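Local coordinates for putative NADH dehydrogenase/NAD(P)H nitroreductase (Parabacteroides distasonis, PDB 3M5K), which binds flavin mononucleotide and probably works as an oxidoreductase of the nitroreductase family, as a two-chain assembly, at residues K33-G38 with F52-D57; A100-L105 with A116-V121; N104-A109 with N145-G150; I130-L135 with I141-V146. All coordinates share one frame; numbering follows the deposited sequence. Where two conformers were deposited one is given.

Interaction 1 (K33-G38 with F52-D57); sequences KLIRAG and FIIVTD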
# COMPACT_ATOMS: atom_id res chain seq x y z
N LYS A 33 -15.91 -7.77 -1.12
CA LYS A 33 -15.04 -7.69 0.06
C LYS A 33 -13.65 -7.17 -0.30
O LYS A 33 -13.04 -6.46 0.48
CB LYS A 33 -14.89 -9.04 0.75
CG LYS A 33 -16.08 -9.39 1.63
CD LYS A 33 -15.98 -10.83 2.11
CE LYS A 33 -17.27 -11.24 2.80
NZ LYS A 33 -17.10 -12.54 3.48
N LEU A 34 -13.17 -7.56 -1.48
CA LEU A 34 -11.89 -7.08 -2.00
C LEU A 34 -11.91 -5.57 -2.16
O LEU A 34 -10.96 -4.88 -1.76
CB LEU A 34 -11.53 -7.76 -3.34
CG LEU A 34 -11.19 -9.27 -3.35
CD1 LEU A 34 -10.92 -9.70 -4.82
CD2 LEU A 34 -10.00 -9.62 -2.46
N ILE A 35 -13.02 -5.07 -2.69
CA ILE A 35 -13.23 -3.65 -2.93
C ILE A 35 -13.31 -2.92 -1.58
O ILE A 35 -12.64 -1.93 -1.34
CB ILE A 35 -14.54 -3.39 -3.71
CG1 ILE A 35 -14.51 -4.09 -5.09
CG2 ILE A 35 -14.79 -1.88 -3.88
CD1 ILE A 35 -13.23 -3.81 -5.90
N ARG A 36 -14.16 -3.43 -0.70
CA ARG A 36 -14.33 -2.84 0.64
C ARG A 36 -13.00 -2.77 1.39
O ARG A 36 -12.74 -1.80 2.11
CB ARG A 36 -15.35 -3.67 1.43
CG ARG A 36 -15.83 -3.08 2.75
CD ARG A 36 -16.89 -4.01 3.40
NE ARG A 36 -18.23 -3.88 2.81
CZ ARG A 36 -19.10 -2.91 3.10
NH1 ARG A 36 -18.77 -1.94 3.94
NH2 ARG A 36 -20.30 -2.88 2.50
N ALA A 37 -12.17 -3.80 1.24
CA ALA A 37 -10.82 -3.79 1.81
C ALA A 37 -10.01 -2.64 1.24
O ALA A 37 -9.43 -1.86 1.99
CB ALA A 37 -10.11 -5.17 1.56
N GLY A 38 -9.97 -2.50 -0.08
CA GLY A 38 -9.29 -1.36 -0.71
C GLY A 38 -9.72 0.00 -0.21
O GLY A 38 -8.90 0.87 0.06
N PHE A 52 -12.66 1.99 -8.42
CA PHE A 52 -12.42 0.61 -8.71
C PHE A 52 -13.26 0.14 -9.90
O PHE A 52 -14.50 0.28 -9.90
CB PHE A 52 -12.80 -0.24 -7.49
CG PHE A 52 -11.97 0.07 -6.28
CD1 PHE A 52 -12.32 1.12 -5.44
CD2 PHE A 52 -10.81 -0.64 -6.01
CE1 PHE A 52 -11.54 1.45 -4.32
CE2 PHE A 52 -9.99 -0.32 -4.86
CZ PHE A 52 -10.38 0.71 -4.03
N ILE A 53 -12.59 -0.41 -10.91
CA ILE A 53 -13.31 -0.96 -12.07
C ILE A 53 -13.26 -2.50 -12.01
O ILE A 53 -12.18 -3.10 -12.07
CB ILE A 53 -12.74 -0.48 -13.43
CG1 ILE A 53 -12.21 0.97 -13.40
CG2 ILE A 53 -13.78 -0.75 -14.60
CD1 ILE A 53 -13.19 2.09 -13.09
N ILE A 54 -14.43 -3.13 -11.89
CA ILE A 54 -14.53 -4.58 -11.92
C ILE A 54 -14.75 -4.96 -13.42
O ILE A 54 -15.74 -4.56 -14.03
CB ILE A 54 -15.71 -5.12 -11.08
CG1 ILE A 54 -15.64 -4.67 -9.59
CG2 ILE A 54 -15.79 -6.65 -11.22
CD1 ILE A 54 -16.94 -4.83 -8.81
N VAL A 55 -13.81 -5.71 -13.99
CA VAL A 55 -13.84 -6.00 -15.42
C VAL A 55 -14.09 -7.50 -15.56
O VAL A 55 -13.26 -8.32 -15.17
CB VAL A 55 -12.54 -5.60 -16.16
CG1 VAL A 55 -12.70 -5.82 -17.71
CG2 VAL A 55 -12.14 -4.16 -15.86
N THR A 56 -15.27 -7.82 -16.09
CA THR A 56 -15.63 -9.19 -16.43
C THR A 56 -15.83 -9.39 -17.96
O THR A 56 -15.89 -10.51 -18.40
CB THR A 56 -16.90 -9.63 -15.67
OG1 THR A 56 -17.94 -8.66 -15.90
CG2 THR A 56 -16.61 -9.81 -14.14
N ASP A 57 -15.90 -8.32 -18.75
CA ASP A 57 -16.12 -8.42 -20.19
C ASP A 57 -14.93 -9.11 -20.88
O ASP A 57 -13.79 -8.62 -20.86
CB ASP A 57 -16.33 -7.03 -20.79
CG ASP A 57 -16.60 -7.08 -22.31
OD1 ASP A 57 -17.67 -7.59 -22.66
OD2 ASP A 57 -15.80 -6.58 -23.11

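Interaction 2 (A100-L105 with A116-V121); sequences AASQNL and AVWTAV. With FMN (flavin mononucleotide), chain C.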
# COMPACT_ATOMS: atom_id res chain seq x y z
N ALA A 100 -1.77 2.06 -1.33
CA ALA A 100 -2.24 1.49 -0.04
C ALA A 100 -3.55 0.70 -0.22
O ALA A 100 -3.71 -0.38 0.32
CB ALA A 100 -2.40 2.59 1.01
N ALA A 101 -4.49 1.24 -0.98
CA ALA A 101 -5.73 0.53 -1.31
C ALA A 101 -5.44 -0.80 -2.00
O ALA A 101 -6.05 -1.85 -1.67
CB ALA A 101 -6.62 1.44 -2.20
N SER A 102 -4.55 -0.74 -3.00
CA SER A 102 -4.13 -1.93 -3.74
C SER A 102 -3.60 -3.01 -2.81
O SER A 102 -3.96 -4.18 -2.94
CB SER A 102 -3.14 -1.55 -4.85
OG SER A 102 -3.80 -0.77 -5.84
N GLN A 103 -2.71 -2.63 -1.88
CA GLN A 103 -2.15 -3.57 -0.93
C GLN A 103 -3.20 -4.20 -0.02
O GLN A 103 -3.17 -5.42 0.20
CB GLN A 103 -0.99 -2.92 -0.12
CG GLN A 103 -0.19 -3.89 0.80
CD GLN A 103 0.39 -5.06 0.06
OE1 GLN A 103 0.53 -5.01 -1.17
NE2 GLN A 103 0.74 -6.12 0.78
N ASN A 104 -4.16 -3.40 0.48
CA ASN A 104 -5.31 -3.98 1.21
C ASN A 104 -6.05 -5.05 0.38
O ASN A 104 -6.45 -6.11 0.91
CB ASN A 104 -6.33 -2.92 1.61
CG ASN A 104 -5.99 -2.17 2.89
OD1 ASN A 104 -4.98 -2.44 3.54
ND2 ASN A 104 -6.83 -1.17 3.21
N LEU A 105 -6.22 -4.77 -0.91
CA LEU A 105 -6.98 -5.65 -1.81
C LEU A 105 -6.23 -6.97 -1.97
O LEU A 105 -6.82 -8.06 -1.86
CB LEU A 105 -7.25 -4.97 -3.16
CG LEU A 105 -8.17 -5.68 -4.14
CD1 LEU A 105 -8.86 -4.60 -4.97
CD2 LEU A 105 -7.44 -6.73 -5.01
N ALA A 116 -4.00 -13.23 -6.68
CA ALA A 116 -4.00 -11.95 -7.36
C ALA A 116 -2.57 -11.49 -7.62
O ALA A 116 -1.58 -11.97 -6.97
CB ALA A 116 -4.81 -10.88 -6.50
N VAL A 117 -2.44 -10.56 -8.56
CA VAL A 117 -1.17 -9.96 -8.89
C VAL A 117 -1.39 -8.52 -9.31
O VAL A 117 -2.31 -8.20 -10.05
CB VAL A 117 -0.40 -10.71 -10.03
CG1 VAL A 117 -1.26 -10.79 -11.33
CG2 VAL A 117 1.02 -10.06 -10.26
N TRP A 118 -0.55 -7.65 -8.76
CA TRP A 118 -0.52 -6.24 -9.14
C TRP A 118 0.26 -6.10 -10.45
O TRP A 118 1.45 -6.40 -10.49
CB TRP A 118 0.16 -5.47 -8.01
CG TRP A 118 0.39 -4.00 -8.19
CD1 TRP A 118 0.69 -3.31 -9.35
CD2 TRP A 118 0.45 -3.05 -7.13
NE1 TRP A 118 0.88 -1.98 -9.06
CE2 TRP A 118 0.75 -1.80 -7.70
CE3 TRP A 118 0.29 -3.15 -5.73
CZ2 TRP A 118 0.87 -0.63 -6.92
CZ3 TRP A 118 0.42 -1.98 -4.96
CH2 TRP A 118 0.72 -0.76 -5.56
N THR A 119 -0.41 -5.70 -11.53
CA THR A 119 0.27 -5.42 -12.80
C THR A 119 0.21 -3.92 -13.06
O THR A 119 -0.85 -3.31 -12.99
CB THR A 119 -0.25 -6.25 -14.01
OG1 THR A 119 -1.52 -5.78 -14.48
CG2 THR A 119 -0.34 -7.77 -13.61
N ALA A 120 1.36 -3.35 -13.36
CA ALA A 120 1.48 -1.90 -13.44
C ALA A 120 0.78 -1.33 -14.66
O ALA A 120 0.80 -1.93 -15.73
CB ALA A 120 2.95 -1.47 -13.45
N VAL A 121 0.17 -0.15 -14.50
CA VAL A 121 -0.29 0.65 -15.63
C VAL A 121 0.49 1.98 -15.61
O VAL A 121 1.52 2.13 -16.27
CB VAL A 121 -1.84 0.77 -15.64
CG1 VAL A 121 -2.30 1.62 -16.81
CG2 VAL A 121 -2.48 -0.62 -15.69
N1 FMN C . 3.78 -8.39 -11.97
C2 FMN C . 3.48 -8.68 -13.29
O2 FMN C . 3.32 -9.85 -13.68
N3 FMN C . 3.34 -7.66 -14.21
C4 FMN C . 3.52 -6.33 -13.88
O4 FMN C . 3.37 -5.50 -14.75
C4A FMN C . 3.84 -6.01 -12.55
N5 FMN C . 4.07 -4.69 -12.16
C5A FMN C . 4.17 -4.41 -10.80
C6 FMN C . 4.19 -3.08 -10.40
C7 FMN C . 4.25 -2.72 -9.05
C7M FMN C . 4.24 -1.20 -8.78
C8 FMN C . 4.27 -3.74 -8.04
C8M FMN C . 4.32 -3.48 -6.55
C9 FMN C . 4.26 -5.07 -8.44
C9A FMN C . 4.21 -5.44 -9.83
N10 FMN C . 4.23 -6.79 -10.27
C10 FMN C . 3.96 -7.07 -11.60
C1' FMN C . 4.36 -7.97 -9.33
C2' FMN C . 5.84 -8.13 -8.95
O2' FMN C . 6.55 -8.82 -9.97
C3' FMN C . 5.98 -8.90 -7.62
O3' FMN C . 5.35 -8.20 -6.56
C4' FMN C . 7.42 -9.24 -7.28
O4' FMN C . 8.00 -10.13 -8.24
C5' FMN C . 7.51 -9.83 -5.87
O5' FMN C . 6.80 -11.06 -5.80
P FMN C . 5.58 -11.32 -4.78
O1P FMN C . 6.13 -11.14 -3.37
O2P FMN C . 4.40 -10.39 -5.08
O3P FMN C . 5.12 -12.73 -5.03

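Interaction 3 (N104-A109 with N145-G150); sequences NLLLAA and NVIPVG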
# COMPACT_ATOMS: atom_id res chain seq x y z
N ASN A 104 -4.16 -3.40 0.48
CA ASN A 104 -5.31 -3.98 1.21
C ASN A 104 -6.05 -5.05 0.38
O ASN A 104 -6.45 -6.11 0.91
CB ASN A 104 -6.33 -2.92 1.61
CG ASN A 104 -5.99 -2.17 2.89
OD1 ASN A 104 -4.98 -2.44 3.54
ND2 ASN A 104 -6.83 -1.17 3.21
N LEU A 105 -6.22 -4.77 -0.91
CA LEU A 105 -6.98 -5.65 -1.81
C LEU A 105 -6.23 -6.97 -1.97
O LEU A 105 -6.82 -8.06 -1.86
CB LEU A 105 -7.25 -4.97 -3.16
CG LEU A 105 -8.17 -5.68 -4.14
CD1 LEU A 105 -8.86 -4.60 -4.97
CD2 LEU A 105 -7.44 -6.73 -5.01
N LEU A 106 -4.92 -6.89 -2.17
CA LEU A 106 -4.10 -8.09 -2.33
C LEU A 106 -4.10 -8.96 -1.07
O LEU A 106 -4.12 -10.20 -1.14
CB LEU A 106 -2.66 -7.71 -2.71
CG LEU A 106 -2.38 -7.04 -4.08
CD1 LEU A 106 -0.87 -6.78 -4.20
CD2 LEU A 106 -2.89 -7.87 -5.31
N LEU A 107 -4.06 -8.31 0.11
CA LEU A 107 -4.09 -9.04 1.37
C LEU A 107 -5.45 -9.67 1.59
O LEU A 107 -5.55 -10.84 2.05
CB LEU A 107 -3.73 -8.09 2.52
CG LEU A 107 -2.26 -7.60 2.58
CD1 LEU A 107 -2.08 -6.55 3.70
CD2 LEU A 107 -1.26 -8.80 2.75
N ALA A 108 -6.51 -8.91 1.30
CA ALA A 108 -7.88 -9.44 1.35
C ALA A 108 -8.00 -10.70 0.49
O ALA A 108 -8.54 -11.71 0.95
CB ALA A 108 -8.90 -8.38 0.94
N ALA A 109 -7.50 -10.65 -0.74
CA ALA A 109 -7.51 -11.82 -1.63
C ALA A 109 -6.82 -13.02 -0.99
O ALA A 109 -7.42 -14.10 -0.88
CB ALA A 109 -6.86 -11.47 -3.00
N ASN A 145 -3.14 0.36 -11.86
CA ASN A 145 -2.81 -1.06 -12.08
C ASN A 145 -3.98 -1.84 -12.64
O ASN A 145 -5.09 -1.35 -12.67
CB ASN A 145 -2.28 -1.70 -10.77
CG ASN A 145 -3.22 -1.52 -9.59
OD1 ASN A 145 -4.45 -1.49 -9.74
ND2 ASN A 145 -2.65 -1.36 -8.39
N VAL A 146 -3.70 -3.06 -13.12
CA VAL A 146 -4.73 -4.06 -13.32
C VAL A 146 -4.41 -5.23 -12.41
O VAL A 146 -3.28 -5.74 -12.39
CB VAL A 146 -4.83 -4.55 -14.83
CG1 VAL A 146 -6.02 -5.56 -14.97
CG2 VAL A 146 -4.92 -3.34 -15.80
N ILE A 147 -5.41 -5.67 -11.67
CA ILE A 147 -5.22 -6.77 -10.71
C ILE A 147 -6.13 -7.94 -11.11
O ILE A 147 -7.30 -7.97 -10.75
CB ILE A 147 -5.51 -6.34 -9.21
CG1 ILE A 147 -4.67 -5.09 -8.84
CG2 ILE A 147 -5.26 -7.51 -8.25
CD1 ILE A 147 -4.89 -4.55 -7.43
N PRO A 148 -5.57 -8.89 -11.87
CA PRO A 148 -6.34 -10.11 -12.11
C PRO A 148 -6.52 -10.84 -10.79
O PRO A 148 -5.63 -10.81 -9.92
CB PRO A 148 -5.48 -10.92 -13.08
CG PRO A 148 -4.35 -10.03 -13.49
CD PRO A 148 -4.25 -8.91 -12.51
N VAL A 149 -7.66 -11.47 -10.63
CA VAL A 149 -7.93 -12.30 -9.47
C VAL A 149 -8.50 -13.63 -9.94
O VAL A 149 -9.02 -13.75 -11.06
CB VAL A 149 -8.89 -11.63 -8.45
CG1 VAL A 149 -8.23 -10.44 -7.75
CG2 VAL A 149 -10.18 -11.20 -9.12
N GLY A 150 -8.32 -14.63 -9.10
CA GLY A 150 -8.89 -15.96 -9.32
C GLY A 150 -8.48 -16.94 -8.23
O GLY A 150 -7.66 -16.63 -7.37

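Interaction 4 (I130-L135 with I141-V146); sequences IVRKEL and IMPLNV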
# COMPACT_ATOMS: atom_id res chain seq x y z
N ILE A 130 -3.95 2.06 -23.31
CA ILE A 130 -4.83 0.96 -23.63
C ILE A 130 -5.88 0.73 -22.57
O ILE A 130 -7.03 0.45 -22.87
CB ILE A 130 -4.03 -0.33 -24.01
CG1 ILE A 130 -4.98 -1.39 -24.60
CG2 ILE A 130 -3.18 -0.90 -22.81
CD1 ILE A 130 -4.25 -2.54 -25.22
N VAL A 131 -5.49 0.91 -21.30
CA VAL A 131 -6.44 0.75 -20.22
C VAL A 131 -7.47 1.85 -20.24
O VAL A 131 -8.67 1.56 -20.09
CB VAL A 131 -5.73 0.61 -18.85
CG1 VAL A 131 -6.77 0.63 -17.69
CG2 VAL A 131 -4.82 -0.69 -18.83
N ARG A 132 -7.04 3.09 -20.44
CA ARG A 132 -7.96 4.20 -20.56
C ARG A 132 -8.94 4.01 -21.72
O ARG A 132 -10.13 4.28 -21.58
CB ARG A 132 -7.21 5.53 -20.70
CG ARG A 132 -8.10 6.72 -21.02
CD ARG A 132 -7.38 8.05 -21.12
NE ARG A 132 -6.41 8.25 -20.04
CZ ARG A 132 -6.74 8.53 -18.78
NH1 ARG A 132 -8.01 8.64 -18.41
NH2 ARG A 132 -5.79 8.72 -17.90
N LYS A 133 -8.42 3.58 -22.86
CA LYS A 133 -9.22 3.33 -24.05
C LYS A 133 -10.27 2.25 -23.81
O LYS A 133 -11.45 2.49 -23.99
CB LYS A 133 -8.31 2.92 -25.22
CG LYS A 133 -9.07 2.52 -26.50
CD LYS A 133 -9.93 3.68 -26.99
N GLU A 134 -9.83 1.07 -23.39
CA GLU A 134 -10.73 -0.07 -23.25
C GLU A 134 -11.79 0.13 -22.16
O GLU A 134 -12.87 -0.45 -22.21
CB GLU A 134 -9.96 -1.35 -22.95
CG GLU A 134 -9.11 -1.88 -24.11
CD GLU A 134 -9.94 -2.08 -25.37
OE1 GLU A 134 -10.94 -2.85 -25.24
OE2 GLU A 134 -9.62 -1.39 -26.39
N LEU A 135 -11.51 0.98 -21.16
CA LEU A 135 -12.44 1.15 -20.05
C LEU A 135 -13.10 2.52 -20.06
O LEU A 135 -13.85 2.87 -19.14
CB LEU A 135 -11.71 0.89 -18.73
CG LEU A 135 -11.12 -0.52 -18.58
CD1 LEU A 135 -10.39 -0.67 -17.21
CD2 LEU A 135 -12.18 -1.59 -18.79
N ILE A 141 -9.16 10.61 -14.45
CA ILE A 141 -9.07 9.30 -13.80
C ILE A 141 -7.85 8.58 -14.35
O ILE A 141 -7.74 8.34 -15.56
CB ILE A 141 -10.37 8.48 -14.00
CG1 ILE A 141 -11.58 9.24 -13.41
CG2 ILE A 141 -10.18 7.06 -13.42
CD1 ILE A 141 -11.55 9.50 -11.88
N MSE A 142 -6.89 8.28 -13.47
CA MSE A 142 -5.63 7.61 -13.85
C MSE A 142 -5.62 6.16 -13.38
O MSE A 142 -5.71 5.90 -12.18
CB MSE A 142 -4.44 8.33 -13.24
CG MSE A 142 -3.09 7.68 -13.53
SE MSE A 142 -2.70 7.51 -15.43
CE MSE A 142 -3.06 9.41 -15.86
N PRO A 143 -5.49 5.21 -14.31
CA PRO A 143 -5.34 3.83 -13.85
C PRO A 143 -3.95 3.51 -13.27
O PRO A 143 -2.91 3.74 -13.92
CB PRO A 143 -5.60 3.01 -15.12
CG PRO A 143 -5.13 3.94 -16.25
CD PRO A 143 -5.51 5.31 -15.80
N LEU A 144 -3.94 3.01 -12.02
CA LEU A 144 -2.69 2.67 -11.34
C LEU A 144 -2.21 1.29 -11.81
O LEU A 144 -1.03 1.08 -12.05
CB LEU A 144 -2.85 2.64 -9.81
CG LEU A 144 -1.55 2.29 -9.04
CD1 LEU A 144 -0.39 3.29 -9.38
CD2 LEU A 144 -1.88 2.28 -7.52
N ASN A 145 -3.14 0.36 -11.86
CA ASN A 145 -2.81 -1.06 -12.08
C ASN A 145 -3.98 -1.84 -12.64
O ASN A 145 -5.09 -1.35 -12.67
CB ASN A 145 -2.28 -1.70 -10.77
CG ASN A 145 -3.22 -1.52 -9.59
OD1 ASN A 145 -4.45 -1.49 -9.74
ND2 ASN A 145 -2.65 -1.36 -8.39
N VAL A 146 -3.70 -3.06 -13.12
CA VAL A 146 -4.73 -4.06 -13.32
C VAL A 146 -4.41 -5.23 -12.41
O VAL A 146 -3.28 -5.74 -12.39
CB VAL A 146 -4.83 -4.55 -14.83
CG1 VAL A 146 -6.02 -5.56 -14.97
CG2 VAL A 146 -4.92 -3.34 -15.80

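Interaction 1 (K33-G38 with F52-D57)
I35 and F52 pass alongside each other, heading in opposite directions, where helix 28-39 covers the edge strand 50-55 of the antiparallel sheet. This is helix-on-sheet packing of the nitroreductase alpha+beta fold. The two segments run nearly antiparallel, at 163°, and their axes come within 10.5 Å. F52 points toward the helix. Its chi1 of -63° (CG anti to the carbonyl carbon) carries the ring to the helix, and the turn about CB-CG sets one face to I35. The branch methyl I35 CG2 lies over that face, 4.1 Å above the ring plane and offset toward the rim. The other branch of I35 reaches the root of the ring. Its CD1 is 3.9 Å from F52 CB and 4.0 Å from F52 CD2. So the two methyls of I35 share one phenylalanine, one over the ring and one by its stem. CD1 also comes near the next strand residue on that side, at 4.5 Å from I54 CG1, a looser touch. The contact is apolar and mostly buried. I53 and V55 leave the strand on its other side, where V55 meets helix 58-67. The strand is an edge only within its own chain. F52 to I54 pair in a parallel ladder with a strand of the second subunit, and I35 packs on I167 of that subunit. The far end of the F52 ring reaches the helix backbone. G38 has no side chain to hold it off, and F52 CZ lies 3.9 Å from G38 C, obliquely to the ring.

Interaction 2 (A100-L105 with A116-V121)
W118 holds its CG anti to the backbone N (chi1 176°), which swings the indole toward helix 94-111, where S102 meets it. S102 OG stands anti to the carbonyl carbon (chi1 -67°), a torsion that turns the hydroxyl off the ring and leaves CB against it. S102 CB lies over one indole face in a CH-pi contact, 4.0 Å from the centroid of the six-membered ring. The nearest pair is S102 CB to W118 CZ3, at 3.6 Å. The hydroxyl is used elsewhere, bonded to C98 O and N145 ND2. The opposite indole face belongs to the flavin mononucleotide. W118 NE1 is 3.5 Å from FMN C7, and the flavin methyl C8M lies above the ring centre. The indole is thus a layer between helix and cofactor, in the FMN pocket of this nitroreductase-family protein. With an alanine here, a gap would probably open between S102 CB and the dimethylbenzene end of the flavin, leaving that end without the indole against it. V117, T119 and A120 meet the pyrimidine and central parts of the flavin. V117 CG2 is 3.7 Å from FMN N1, and T119 CA is 3.5 Å from FMN C4. A120 N donates to FMN O4 over 3.3 Å, with an N-H...O angle of 153°. Across the dimer, P42 of the second subunit also packs on W118. Strand 115-120 is the outermost of the sheet in this chain. It pairs with strand 141-150 through T119 and V146, while helix 94-111 lies on the side to which W118 points.

Interaction 3 (N104-A109 with N145-G150)
I147 points from strand 141-150 at helix 94-111 and meets two leucines there, L105 and L106. The tight part is small. It centres on one methyl, I147 CG2, which lies near the end of each leucine. L106 CD2 is 3.8 Å away and L105 CD2 is 4.0 Å away. CG2 gets there because it stands anti to the backbone N, with CG1 taking the place beside that N (chi1 -54°). The longer branch ends in CD1, which lies 4.1 Å from L105 CD2, so L105 touches both branches. The side chains of L105 and I147 run alongside, pointing opposite ways. L106 crosses I147 at a slant, and its end, CD2, makes the contact. Further along, the packing is looser. V149 and A109 point toward the opposite segment, yet V149 CG1 stays 4.7 Å from L105 CD2. A109 CB is 5.0 Å from V149 CG1. This end is not a solvent side, as both residues are buried. A116 of the neighbouring strand touches V149, A109 and L106 there. At the other end N145 faces the helix side, and its amide is already engaged: ND2 with S102 OG and OD1 with V83 N. This is the central helix of the nitroreductase fold lying on its sheet. Across these two segments only hydrocarbon groups touch. Cohesion should therefore come from dispersion and the exclusion of water, and the fit of the methyls probably contributes to the spacing, with the CA atoms of L106 and I147 8.6 Å apart.

Interaction 4 (I130-L135 with I141-V146)
R132 reaches from helix 125-135 to the backbone of I141. From CB its chain runs extended through CG and CD. It then bends at chi3 (-44°), and this turns NE and the guanidinium toward the strand. CZ comes within 3.4 Å of I141 O. NH1 makes the main bond to that oxygen, at 2.9 Å, and the oxygen is tilted somewhat from the guanidinium plane. The C=O...N angle is 160°, and the donor lies in the carbonyl plane. NH2 adds a weak bond to the same I141 O, 3.1 Å long. NH2 also has the selenomethionine methyl M142 CE at the guanidinium edge, 3.5 Å away. Its third neighbour is P143 CD, which approaches obliquely. NH1 has a second acceptor in L137 O, in the short loop that joins helix to strand. The whole is a helix-loop-strand connection of the nitroreductase fold, with the helix packed across the strand that follows it, 117° between their directions. A leucine in place of R132 would probably leave I141 O and L137 O without this donor and weaken the tie between loop and helix. One residue back, V131 makes the apolar part of the contact. Its CG1 meets P143 CB at 3.7 Å. CG2, the other branch, lies 4.0 Å from V146 CG2, both methyls standing anti to their own carbonyl carbons. The V131 side chain runs opposite to that of P143, and opposite to that of V146. M64 of helix 58-67 also touches V131, and L74 and V121 touch V146.

Overall arrangement
The four contacts come from one antiparallel sheet and the helices packed on it. Interaction 1 closes first along the chain. Interactions 2 and 3 then start from the same helix, 94-111, and interactions 3 and 4 end on the same strand, 141-150. Interactions 2 and 3 have centres about 5 Å apart; the centre of interaction 4 lies about 14 to 16 Å from the others. Helices 28-39 and 94-111 cover one sheet face and touch through A37 O and N104 ND2. Strand alternation sends I147 to that face and V146 to the other, where helix 125-135 lies. Interaction 2 reaches the flavin directly. All four touch the second subunit, so core, cofactor pocket and dimer are joined.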